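Local coordinates for glycoside hydrolase family 31 (Kribbella flavida DSM 17836, PDB 5X3I), which hydrolyses the alpha-1,3-glucosidic linkages of the cyclic tetrasaccharide cyclobis-(1-6)-alpha-nigerosyl to give isomaltose, in the intracellular breakdown of this starch-derived sugar, at residues A[180-185]-A[252-257]; A[184-189]-A[227-232]; A[341-346]-A[454-459]; A[450-455]-A[502-507]. The protein carries 1 engineered substitution. All blocks are in the same frame, centred on the assembly; numbering follows the deposited sequence.

Contact 1 of 4, residues A[180-185]-A[252-257]; sequences LQDGDR and AGNELT
Leu180 leans its isobutyl group against the backbone and side chain of Leu256, the two leucines meeting at a slant. Its CD1 methyl lies 3.9 Å from Leu256 CB, and CG is 3.8 Å from Leu256 N, so one leucine covers both a main-chain amide and the root of a side chain. The torsion of Leu180 explains this reach: chi1 of -53° sets CG opposite the carbonyl carbon and beside the backbone N, on the side where the same residue makes its main-chain bond. That bond, Leu180 N to Asn254 O, is short at 2.7 Å, with an N-H...O angle of 156°. A branched apolar residue suits this buried place.

Each segment contains a tight turn. Gln181 to Asp184 form a type II turn, whose third residue is Gly183; a CB there would be jammed against the carbonyl O of Asp182. Asp184 steadies it by accepting a bond from Gln181 N at OD2, 3.0 Å away and above the carboxylate plane. Ala252 to Glu255 form a type II' turn with Gly253 second, at positive phi, linking strand 247-252 to strand 255-261.

Arg199 ties the turns together from outside, donating to the carbonyls of Gln181, Asp184 and Gly253. The contact sits where strand 170-179, paired with strand 255-261 in a six-stranded antiparallel sheet, ends and the chain crosses to strand 185-188 of another sheet; Leu180 also touches Val229 there.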
# COMPACT_ATOMS: atom_id res chain seq x y z
N LEU A 180 4.56 -28.77 -0.39
CA LEU A 180 3.61 -28.50 -1.46
C LEU A 180 3.38 -29.76 -2.28
O LEU A 180 4.24 -30.63 -2.35
CB LEU A 180 4.11 -27.38 -2.37
CG LEU A 180 4.51 -26.07 -1.70
CD1 LEU A 180 4.91 -25.04 -2.74
CD2 LEU A 180 3.40 -25.56 -0.81
N GLN A 181 2.20 -29.85 -2.89
CA GLN A 181 1.91 -30.97 -3.77
C GLN A 181 1.83 -30.48 -5.20
O GLN A 181 1.94 -29.28 -5.45
CB GLN A 181 0.60 -31.64 -3.36
CG GLN A 181 0.61 -32.19 -1.94
CD GLN A 181 -0.77 -32.61 -1.45
OE1 GLN A 181 -1.77 -31.94 -1.71
NE2 GLN A 181 -0.82 -33.73 -0.73
N ASP A 182 1.63 -31.39 -6.14
CA ASP A 182 1.56 -31.02 -7.54
C ASP A 182 0.25 -30.30 -7.82
O ASP A 182 -0.79 -30.69 -7.30
CB ASP A 182 1.70 -32.24 -8.44
CG ASP A 182 3.08 -32.86 -8.37
OD1 ASP A 182 3.97 -32.43 -9.13
OD2 ASP A 182 3.28 -33.78 -7.55
N GLY A 183 0.31 -29.25 -8.62
CA GLY A 183 -0.88 -28.49 -8.93
C GLY A 183 -1.24 -27.47 -7.86
O GLY A 183 -2.19 -26.71 -8.02
N ASP A 184 -0.49 -27.47 -6.77
CA ASP A 184 -0.70 -26.48 -5.72
C ASP A 184 -0.31 -25.10 -6.21
O ASP A 184 0.73 -24.92 -6.83
CB ASP A 184 0.09 -26.84 -4.46
CG ASP A 184 -0.73 -27.61 -3.45
OD1 ASP A 184 -1.96 -27.70 -3.63
OD2 ASP A 184 -0.16 -28.11 -2.47
N ARG A 185 -1.17 -24.12 -5.93
CA ARG A 185 -0.89 -22.72 -6.22
C ARG A 185 -0.72 -21.95 -4.92
O ARG A 185 -1.28 -22.33 -3.90
CB ARG A 185 -2.00 -22.10 -7.05
CG ARG A 185 -1.79 -22.13 -8.55
CD ARG A 185 -2.08 -23.49 -9.15
NE ARG A 185 -1.88 -23.46 -10.59
CZ ARG A 185 -2.10 -24.49 -11.40
NH1 ARG A 185 -2.55 -25.63 -10.91
NH2 ARG A 185 -1.88 -24.37 -12.70
N ALA A 252 10.51 -23.63 -4.88
CA ALA A 252 11.07 -24.39 -5.98
C ALA A 252 10.71 -25.84 -5.69
O ALA A 252 10.62 -26.24 -4.54
CB ALA A 252 12.56 -24.20 -6.09
N GLY A 253 10.48 -26.61 -6.74
CA GLY A 253 10.06 -27.98 -6.56
C GLY A 253 8.79 -28.07 -5.73
O GLY A 253 7.84 -27.33 -5.93
N ASN A 254 8.80 -29.01 -4.79
CA ASN A 254 7.66 -29.29 -3.94
C ASN A 254 7.69 -28.58 -2.59
O ASN A 254 6.94 -28.94 -1.69
CB ASN A 254 7.50 -30.80 -3.76
CG ASN A 254 6.61 -31.40 -4.82
OD1 ASN A 254 5.58 -30.83 -5.18
ND2 ASN A 254 7.00 -32.56 -5.35
N GLU A 255 8.63 -27.66 -2.40
CA GLU A 255 8.70 -26.95 -1.13
C GLU A 255 8.56 -25.42 -1.20
O GLU A 255 9.11 -24.77 -2.08
CB GLU A 255 10.02 -27.29 -0.44
CG GLU A 255 10.10 -28.73 0.03
CD GLU A 255 11.35 -28.98 0.84
OE1 GLU A 255 11.24 -29.53 1.96
OE2 GLU A 255 12.43 -28.61 0.36
N LEU A 256 7.83 -24.86 -0.24
CA LEU A 256 7.80 -23.42 -0.03
C LEU A 256 8.68 -23.07 1.16
O LEU A 256 8.39 -23.47 2.28
CB LEU A 256 6.37 -22.92 0.20
CG LEU A 256 6.26 -21.49 0.76
CD1 LEU A 256 6.76 -20.46 -0.24
CD2 LEU A 256 4.83 -21.17 1.17
N THR A 257 9.74 -22.33 0.91
CA THR A 257 10.65 -21.94 1.98
C THR A 257 10.23 -20.61 2.60
O THR A 257 10.06 -19.63 1.89
CB THR A 257 12.10 -21.82 1.48
OG1 THR A 257 12.54 -23.08 0.95
CG2 THR A 257 13.01 -21.40 2.61

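Contact 2 of 4, residues A[184-189]-A[227-232]; sequences DRLVGF and AHVVGA
Ala227 and Phe189 meet through a CH-pi contact: the alanine methyl CB stands over one face of the phenyl ring, 3.7 Å from its centroid and 18° off the normal. A chi1 of -53° swings the ring of Phe189 back beside its own backbone N and over the neighbouring strand. Ala227 is small enough to fit against the ring. Gly188, its partner in the pair, is needed for another reason: their CA atoms are only 3.9 Å apart, and a CB on Gly188 would run into Ala227 CA and the preceding carbonyl O.

After Ala227, Val187 and Asp184 have the most surface buried here. Val187 pairs with His228 through two main-chain bonds, and His228 N to Val187 O is the shorter at 2.6 Å; that same carbonyl lies at the edge of the imidazole, whose NE2 donates to Ser556 O. Asp184 lays its carboxylate across Val229, OD2 coming within 3.5 Å of CG1, while OD1 approaches Gly231 CA at 3.2 Å, where a CB would clash. OD2 is held by Gln181 N.

Beyond them, Leu186 and Val229 lie side by side on one face, CD2 to CG2 4.0 Å, and Arg185 pairs with Val230 by two more bonds. Such alternation of hydrogen-bonded and non-hydrogen-bonded pairs is characteristic of antiparallel strands, here 185-188 and 223-230 in a sheet of the galactose mutarotase-like domain N-terminal to the barrel in family 31 enzymes.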
# COMPACT_ATOMS: atom_id res chain seq x y z
N ASP A 184 -0.49 -27.47 -6.77
CA ASP A 184 -0.70 -26.48 -5.72
C ASP A 184 -0.31 -25.10 -6.21
O ASP A 184 0.73 -24.92 -6.83
CB ASP A 184 0.09 -26.84 -4.46
CG ASP A 184 -0.73 -27.61 -3.45
OD1 ASP A 184 -1.96 -27.70 -3.63
OD2 ASP A 184 -0.16 -28.11 -2.47
N ARG A 185 -1.17 -24.12 -5.93
CA ARG A 185 -0.89 -22.72 -6.22
C ARG A 185 -0.72 -21.95 -4.92
O ARG A 185 -1.28 -22.33 -3.90
CB ARG A 185 -2.00 -22.10 -7.05
CG ARG A 185 -1.79 -22.13 -8.55
CD ARG A 185 -2.08 -23.49 -9.15
NE ARG A 185 -1.88 -23.46 -10.59
CZ ARG A 185 -2.10 -24.49 -11.40
NH1 ARG A 185 -2.55 -25.63 -10.91
NH2 ARG A 185 -1.88 -24.37 -12.70
N LEU A 186 0.07 -20.89 -4.96
CA LEU A 186 0.24 -20.03 -3.80
C LEU A 186 -0.36 -18.65 -4.08
O LEU A 186 0.17 -17.90 -4.89
CB LEU A 186 1.71 -19.91 -3.43
CG LEU A 186 2.47 -21.24 -3.32
CD1 LEU A 186 3.97 -20.98 -3.18
CD2 LEU A 186 1.96 -22.06 -2.16
N VAL A 187 -1.46 -18.32 -3.41
CA VAL A 187 -2.20 -17.08 -3.69
C VAL A 187 -2.43 -16.31 -2.39
O VAL A 187 -2.96 -16.86 -1.43
CB VAL A 187 -3.54 -17.37 -4.39
CG1 VAL A 187 -4.36 -16.06 -4.58
CG2 VAL A 187 -3.30 -18.04 -5.73
N GLY A 188 -2.00 -15.06 -2.34
CA GLY A 188 -1.90 -14.45 -1.03
C GLY A 188 -0.86 -13.36 -0.91
O GLY A 188 -0.56 -12.63 -1.85
N PHE A 189 -0.34 -13.27 0.30
CA PHE A 189 0.80 -12.44 0.66
C PHE A 189 0.44 -10.97 0.60
O PHE A 189 1.30 -10.13 0.42
CB PHE A 189 1.99 -12.73 -0.27
CG PHE A 189 2.36 -14.19 -0.35
CD1 PHE A 189 3.15 -14.78 0.63
CD2 PHE A 189 1.95 -14.97 -1.41
CE1 PHE A 189 3.50 -16.12 0.55
CE2 PHE A 189 2.30 -16.32 -1.50
CZ PHE A 189 3.07 -16.89 -0.52
N ALA A 227 -1.06 -16.76 2.99
CA ALA A 227 -1.40 -17.19 1.64
C ALA A 227 -2.28 -18.43 1.62
O ALA A 227 -2.28 -19.22 2.56
CB ALA A 227 -0.15 -17.45 0.84
N HIS A 228 -2.99 -18.61 0.52
CA HIS A 228 -3.72 -19.83 0.25
C HIS A 228 -2.76 -20.85 -0.37
O HIS A 228 -1.95 -20.49 -1.22
CB HIS A 228 -4.90 -19.59 -0.71
CG HIS A 228 -6.00 -18.75 -0.13
ND1 HIS A 228 -7.13 -19.29 0.43
CD2 HIS A 228 -6.14 -17.41 -0.05
CE1 HIS A 228 -7.92 -18.32 0.85
NE2 HIS A 228 -7.34 -17.17 0.57
N VAL A 229 -2.85 -22.10 0.05
CA VAL A 229 -2.25 -23.17 -0.73
C VAL A 229 -3.40 -23.97 -1.30
O VAL A 229 -4.06 -24.73 -0.60
CB VAL A 229 -1.32 -24.07 0.11
CG1 VAL A 229 -0.55 -25.02 -0.80
CG2 VAL A 229 -0.37 -23.22 0.93
N VAL A 230 -3.62 -23.82 -2.60
CA VAL A 230 -4.86 -24.29 -3.20
C VAL A 230 -4.52 -25.12 -4.42
O VAL A 230 -3.75 -24.69 -5.27
CB VAL A 230 -5.79 -23.11 -3.58
CG1 VAL A 230 -4.98 -21.97 -4.17
CG2 VAL A 230 -6.85 -23.56 -4.56
N GLY A 231 -5.13 -26.29 -4.52
CA GLY A 231 -4.61 -27.29 -5.43
C GLY A 231 -5.66 -28.16 -6.08
O GLY A 231 -6.83 -28.12 -5.72
N ALA A 232 -5.21 -28.94 -7.05
CA ALA A 232 -6.08 -29.62 -8.00
C ALA A 232 -7.09 -30.58 -7.37
O ALA A 232 -8.25 -30.59 -7.74
CB ALA A 232 -5.24 -30.36 -9.02

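Contact 3 of 4, residues A[341-346]-A[454-459]; sequences GITIWR and EKRRYL
In the TIM-barrel domain, the long loop that follows strand 330-333 packs on residues 455-459, which lead into helix 457-461, and Thr343 is at the centre of the contact. Its CB rests 3.6 Å above the centre of the Arg456 guanidinium, and the two side chains cross at about a right angle. With Thr343 OG1 turned opposite the backbone N (chi1 -168°), it reaches Lys455 O in a weak hydrogen bond of 3.1 Å; threonine supplies both the apolar carbon and this donor. Tyr458 OH donates to Thr343 O at 2.8 Å, and water 3 extends the link, giving a hydrogen to Tyr458 OH and accepting one from Trp345 N.

Arg456 is held at several points, which fixes its flat group: Gln393 OE1 takes NE and Trp452 O takes NH1. Waters bridge it to loop carbonyls, water 2 between NH2 and Ile342 O, water 1, weakly, between NH1 and Gly341 O. Leu459 CD2 adds an apolar contact, 4.3 Å from Trp345 CD1.

Ile342 lies about 9 Å, side chain to side chain, from Ala471, the engineered replacement of the inferred nucleophile. A loop from the carboxyl end of a barrel strand, anchored near the catalytic centre, is typical of TIM-barrel glycosidases.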
# COMPACT_ATOMS: atom_id res chain seq x y z
N GLY A 341 0.85 21.89 8.37
CA GLY A 341 0.31 20.87 9.22
C GLY A 341 -0.63 19.86 8.57
O GLY A 341 -0.81 18.83 9.09
N ILE A 342 -1.21 20.22 7.43
CA ILE A 342 -2.14 19.39 6.70
C ILE A 342 -3.33 19.02 7.58
O ILE A 342 -3.80 17.92 7.55
CB ILE A 342 -1.50 18.12 6.11
CG1 ILE A 342 -0.02 18.31 5.80
CG2 ILE A 342 -2.24 17.64 4.89
CD1 ILE A 342 0.31 19.24 4.68
N THR A 343 -3.78 19.97 8.36
CA THR A 343 -4.97 19.82 9.14
C THR A 343 -5.77 21.12 9.16
O THR A 343 -6.68 21.26 9.90
CB THR A 343 -4.67 19.28 10.56
OG1 THR A 343 -5.87 18.89 11.21
CG2 THR A 343 -3.95 20.31 11.37
N ILE A 344 -5.40 22.05 8.30
CA ILE A 344 -6.06 23.36 8.20
C ILE A 344 -6.25 23.78 6.73
O ILE A 344 -5.36 23.60 5.92
CB ILE A 344 -5.23 24.44 8.95
CG1 ILE A 344 -5.28 24.20 10.46
CG2 ILE A 344 -5.70 25.85 8.61
CD1 ILE A 344 -4.35 25.09 11.25
N TRP A 345 -7.42 24.33 6.38
CA TRP A 345 -7.65 24.77 5.00
C TRP A 345 -6.62 25.84 4.59
O TRP A 345 -6.31 26.73 5.36
CB TRP A 345 -9.06 25.35 4.83
CG TRP A 345 -10.20 24.38 4.93
CD1 TRP A 345 -10.96 24.09 6.03
CD2 TRP A 345 -10.75 23.59 3.87
NE1 TRP A 345 -11.93 23.17 5.73
CE2 TRP A 345 -11.82 22.84 4.40
CE3 TRP A 345 -10.44 23.45 2.51
CZ2 TRP A 345 -12.57 21.97 3.63
CZ3 TRP A 345 -11.19 22.57 1.75
CH2 TRP A 345 -12.24 21.85 2.32
N ARG A 346 -6.08 25.73 3.38
CA ARG A 346 -5.16 26.75 2.90
C ARG A 346 -5.78 28.15 2.95
O ARG A 346 -6.96 28.32 2.63
CB ARG A 346 -4.69 26.45 1.47
CG ARG A 346 -3.67 27.46 0.96
CD ARG A 346 -2.83 26.89 -0.18
NE ARG A 346 -3.58 26.73 -1.41
CZ ARG A 346 -3.52 27.56 -2.45
NH1 ARG A 346 -2.75 28.64 -2.40
NH2 ARG A 346 -4.22 27.31 -3.54
N GLU A 454 -7.52 14.77 16.98
CA GLU A 454 -8.28 15.88 17.55
C GLU A 454 -8.12 17.15 16.72
O GLU A 454 -9.01 17.96 16.64
CB GLU A 454 -7.87 16.16 19.00
CG GLU A 454 -8.75 17.17 19.72
CD GLU A 454 -10.17 16.68 19.97
OE1 GLU A 454 -10.47 15.48 19.78
OE2 GLU A 454 -11.01 17.51 20.37
N LYS A 455 -6.96 17.30 16.09
CA LYS A 455 -6.70 18.46 15.24
C LYS A 455 -7.60 18.47 14.00
O LYS A 455 -7.89 19.53 13.45
CB LYS A 455 -5.22 18.49 14.83
CG LYS A 455 -4.27 18.47 16.04
CD LYS A 455 -2.83 18.73 15.65
CE LYS A 455 -1.92 18.66 16.88
NZ LYS A 455 -2.36 19.56 17.97
N ARG A 456 -8.04 17.28 13.59
CA ARG A 456 -8.91 17.13 12.43
C ARG A 456 -10.41 17.09 12.79
O ARG A 456 -11.26 17.05 11.89
CB ARG A 456 -8.54 15.86 11.66
CG ARG A 456 -7.21 15.90 10.90
CD ARG A 456 -5.98 15.68 11.78
NE ARG A 456 -4.80 15.65 10.93
CZ ARG A 456 -3.55 15.82 11.33
NH1 ARG A 456 -3.26 16.01 12.62
NH2 ARG A 456 -2.58 15.78 10.43
N ARG A 457 -10.72 17.09 14.08
CA ARG A 457 -12.10 16.85 14.51
C ARG A 457 -13.10 17.86 13.92
O ARG A 457 -14.18 17.47 13.48
CB ARG A 457 -12.21 16.84 16.04
CG ARG A 457 -13.63 16.61 16.57
CD ARG A 457 -13.65 16.31 18.07
NE ARG A 457 -12.94 15.08 18.35
CZ ARG A 457 -13.44 13.86 18.17
NH1 ARG A 457 -14.69 13.71 17.73
NH2 ARG A 457 -12.70 12.80 18.43
N TYR A 458 -12.73 19.14 13.90
CA TYR A 458 -13.63 20.16 13.36
C TYR A 458 -13.93 19.94 11.87
O TYR A 458 -14.97 20.37 11.38
CB TYR A 458 -13.05 21.56 13.58
CG TYR A 458 -11.95 21.93 12.60
CD1 TYR A 458 -10.66 21.46 12.78
CD2 TYR A 458 -12.21 22.75 11.52
CE1 TYR A 458 -9.65 21.79 11.90
CE2 TYR A 458 -11.20 23.10 10.62
CZ TYR A 458 -9.92 22.61 10.82
OH TYR A 458 -8.92 22.93 9.94
N LEU A 459 -13.05 19.24 11.17
CA LEU A 459 -13.29 18.95 9.75
C LEU A 459 -14.47 18.02 9.58
O LEU A 459 -15.26 18.19 8.65
CB LEU A 459 -12.05 18.36 9.08
CG LEU A 459 -10.78 19.20 9.06
CD1 LEU A 459 -9.56 18.32 8.76
CD2 LEU A 459 -10.87 20.34 8.04
O HOH W 1 -0.83 18.05 11.99
O HOH W 2 -2.30 15.04 7.51
O HOH W 3 -9.21 25.54 8.56

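Contact 4 of 4, residues A[450-455]-A[502-507]; sequences DWWTEK and RAFGDL. With GOL (glycerol), chain P; SO4 (sulfate ion), chain I.
Thr453 points its CG2 methyl straight down on the ring of Phe504, 4.1 Å from the centroid and only 6° off the normal, a CH-pi contact over the middle of the face. Its chi1 of 57° sorts the two branches: CG2 goes opposite the carbonyl carbon, toward helix 502-507, and OG1 turns back between N and C, where it bonds to Arg449 O one helical turn earlier. Threonine thus offers a methyl to the neighbour, as a buried interface needs, while its hydroxyl finds a partner in its own helix. The same methyl is 3.6 Å from Ala503 O, and the small Ala503 CB lies 4.1 Å from Thr453 CG2.

Trp452 meets the same phenyl at its rim. With CG opposite the backbone N, the indole extends until NE1 is 3.7 Å from Phe504 CZ; the planes stand nearly perpendicular, but neither ring lies over the other. Leu507 brings CD2 to 3.9 Å from Thr453 O.

A glycerol, probably from the crystallisation liquor, sits beside this seam and donates from O2 to Thr453 OG1, which so serves two partners. Farther along, Arg502 NE meets Asp506 OD2 at 2.9 Å in a salt bridge, and NH1, with weak help from NH2, bonds a sulfate.

The axes of segments 450-454 and 502-507 pass 9.8 Å apart at 62°. Helix 496-510 lies against barrel strand 467-470, with Phe504 edge-to-face on Phe468 and touching Thr470, while Trp452 also packs on Met413 of helix 404-415.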
# COMPACT_ATOMS: atom_id res chain seq x y z
N ASP A 450 -5.72 9.94 19.75
CA ASP A 450 -6.62 11.01 20.19
C ASP A 450 -6.07 12.40 19.87
O ASP A 450 -6.75 13.20 19.25
CB ASP A 450 -6.88 10.94 21.70
CG ASP A 450 -7.74 9.76 22.10
OD1 ASP A 450 -8.24 9.03 21.24
OD2 ASP A 450 -7.92 9.58 23.31
N TRP A 451 -4.85 12.66 20.33
CA TRP A 451 -4.21 13.97 20.16
C TRP A 451 -4.07 14.36 18.69
O TRP A 451 -4.40 15.48 18.31
CB TRP A 451 -2.84 13.98 20.83
CG TRP A 451 -2.19 15.33 20.87
CD1 TRP A 451 -2.43 16.33 21.77
CD2 TRP A 451 -1.20 15.83 19.97
NE1 TRP A 451 -1.66 17.42 21.48
CE2 TRP A 451 -0.89 17.14 20.38
CE3 TRP A 451 -0.55 15.31 18.86
CZ2 TRP A 451 0.05 17.93 19.73
CZ3 TRP A 451 0.39 16.09 18.21
CH2 TRP A 451 0.68 17.38 18.65
N TRP A 452 -3.57 13.44 17.88
CA TRP A 452 -3.37 13.69 16.46
C TRP A 452 -4.69 13.97 15.72
O TRP A 452 -4.81 14.95 14.99
CB TRP A 452 -2.66 12.50 15.80
CG TRP A 452 -2.28 12.72 14.36
CD1 TRP A 452 -2.86 12.16 13.28
CD2 TRP A 452 -1.21 13.53 13.88
NE1 TRP A 452 -2.22 12.57 12.13
CE2 TRP A 452 -1.21 13.43 12.48
CE3 TRP A 452 -0.26 14.35 14.49
CZ2 TRP A 452 -0.29 14.10 11.67
CZ3 TRP A 452 0.65 15.03 13.69
CH2 TRP A 452 0.63 14.90 12.30
N THR A 453 -5.65 13.08 15.90
CA THR A 453 -6.93 13.18 15.20
C THR A 453 -7.75 14.37 15.73
O THR A 453 -8.58 14.91 14.99
CB THR A 453 -7.76 11.88 15.31
OG1 THR A 453 -7.98 11.54 16.68
CG2 THR A 453 -7.03 10.72 14.61
N GLU A 454 -7.52 14.77 16.98
CA GLU A 454 -8.28 15.88 17.55
C GLU A 454 -8.12 17.15 16.72
O GLU A 454 -9.01 17.96 16.64
CB GLU A 454 -7.87 16.16 19.00
CG GLU A 454 -8.75 17.17 19.72
CD GLU A 454 -10.17 16.68 19.97
OE1 GLU A 454 -10.47 15.48 19.78
OE2 GLU A 454 -11.01 17.51 20.37
N LYS A 455 -6.96 17.30 16.09
CA LYS A 455 -6.70 18.46 15.24
C LYS A 455 -7.60 18.47 14.00
O LYS A 455 -7.89 19.53 13.45
CB LYS A 455 -5.22 18.49 14.83
CG LYS A 455 -4.27 18.47 16.04
CD LYS A 455 -2.83 18.73 15.65
CE LYS A 455 -1.92 18.66 16.88
NZ LYS A 455 -2.36 19.56 17.97
N ARG A 502 -6.78 2.95 11.26
CA ARG A 502 -7.63 2.77 12.41
C ARG A 502 -7.88 4.10 13.14
O ARG A 502 -9.00 4.37 13.56
CB ARG A 502 -7.01 1.74 13.37
CG ARG A 502 -7.78 1.46 14.65
CD ARG A 502 -7.21 2.25 15.83
NE ARG A 502 -7.93 1.98 17.07
CZ ARG A 502 -7.61 1.03 17.94
NH1 ARG A 502 -8.34 0.88 19.04
NH2 ARG A 502 -6.57 0.25 17.73
N ALA A 503 -6.84 4.90 13.28
CA ALA A 503 -6.96 6.18 13.98
C ALA A 503 -8.00 7.08 13.30
O ALA A 503 -8.83 7.66 13.96
CB ALA A 503 -5.63 6.88 14.06
N PHE A 504 -7.95 7.19 11.98
CA PHE A 504 -8.91 8.06 11.32
C PHE A 504 -10.28 7.39 11.16
O PHE A 504 -11.31 8.08 11.18
CB PHE A 504 -8.32 8.57 10.00
CG PHE A 504 -7.32 9.68 10.23
CD1 PHE A 504 -7.74 11.00 10.32
CD2 PHE A 504 -5.99 9.40 10.46
CE1 PHE A 504 -6.84 12.03 10.59
CE2 PHE A 504 -5.09 10.43 10.74
CZ PHE A 504 -5.52 11.74 10.79
N GLY A 505 -10.30 6.07 11.07
CA GLY A 505 -11.55 5.33 11.18
C GLY A 505 -12.28 5.69 12.46
O GLY A 505 -13.47 6.01 12.45
N ASP A 506 -11.54 5.69 13.57
CA ASP A 506 -12.09 5.98 14.88
C ASP A 506 -12.56 7.44 15.03
O ASP A 506 -13.56 7.69 15.69
CB ASP A 506 -11.08 5.66 15.99
CG ASP A 506 -11.05 4.18 16.34
OD1 ASP A 506 -11.87 3.41 15.80
OD2 ASP A 506 -10.21 3.79 17.17
N LEU A 507 -11.81 8.37 14.45
CA LEU A 507 -12.26 9.77 14.42
C LEU A 507 -13.65 9.88 13.80
O LEU A 507 -14.54 10.47 14.38
CB LEU A 507 -11.27 10.64 13.64
CG LEU A 507 -11.76 12.08 13.42
CD1 LEU A 507 -11.96 12.78 14.77
CD2 LEU A 507 -10.79 12.85 12.53
C1 GOL P . -8.44 8.80 18.06
O1 GOL P . -8.30 8.02 16.87
C2 GOL P . -9.85 9.23 18.49
O2 GOL P . -10.55 9.99 17.49
C3 GOL P . -10.67 8.02 18.92
O3 GOL P . -11.83 8.43 19.60
S SO4 I . -6.72 -2.13 20.64
O1 SO4 I . -7.87 -2.37 19.77
O2 SO4 I . -6.86 -0.85 21.31
O3 SO4 I . -6.62 -3.20 21.63
O4 SO4 I . -5.51 -2.14 19.82

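How the contacts relate
The four contacts form two pairs, one in each of two domains. Contacts 1 and 2 come first in the chain, share Asp184 and Arg185, and have centres 9 Å apart; Leu256 of strand 255-261 packs on Leu186 of strand 185-188, so two beta sheets of the N-terminal region meet there, with Leu180 of the connecting loop touching Leu186 too. Contacts 3 and 4 follow in the TIM-barrel domain, 11 Å apart between centres, sharing Glu454 and Lys455, where helix 446-454 leads into helix 457-461; Arg456 touches Phe504 and Leu507. Between the pairs, centres are 37 to 51 Å apart with no touch. The first pair thus shapes the beta domain, whereas the second joins loop and helices around the catalytic barrel.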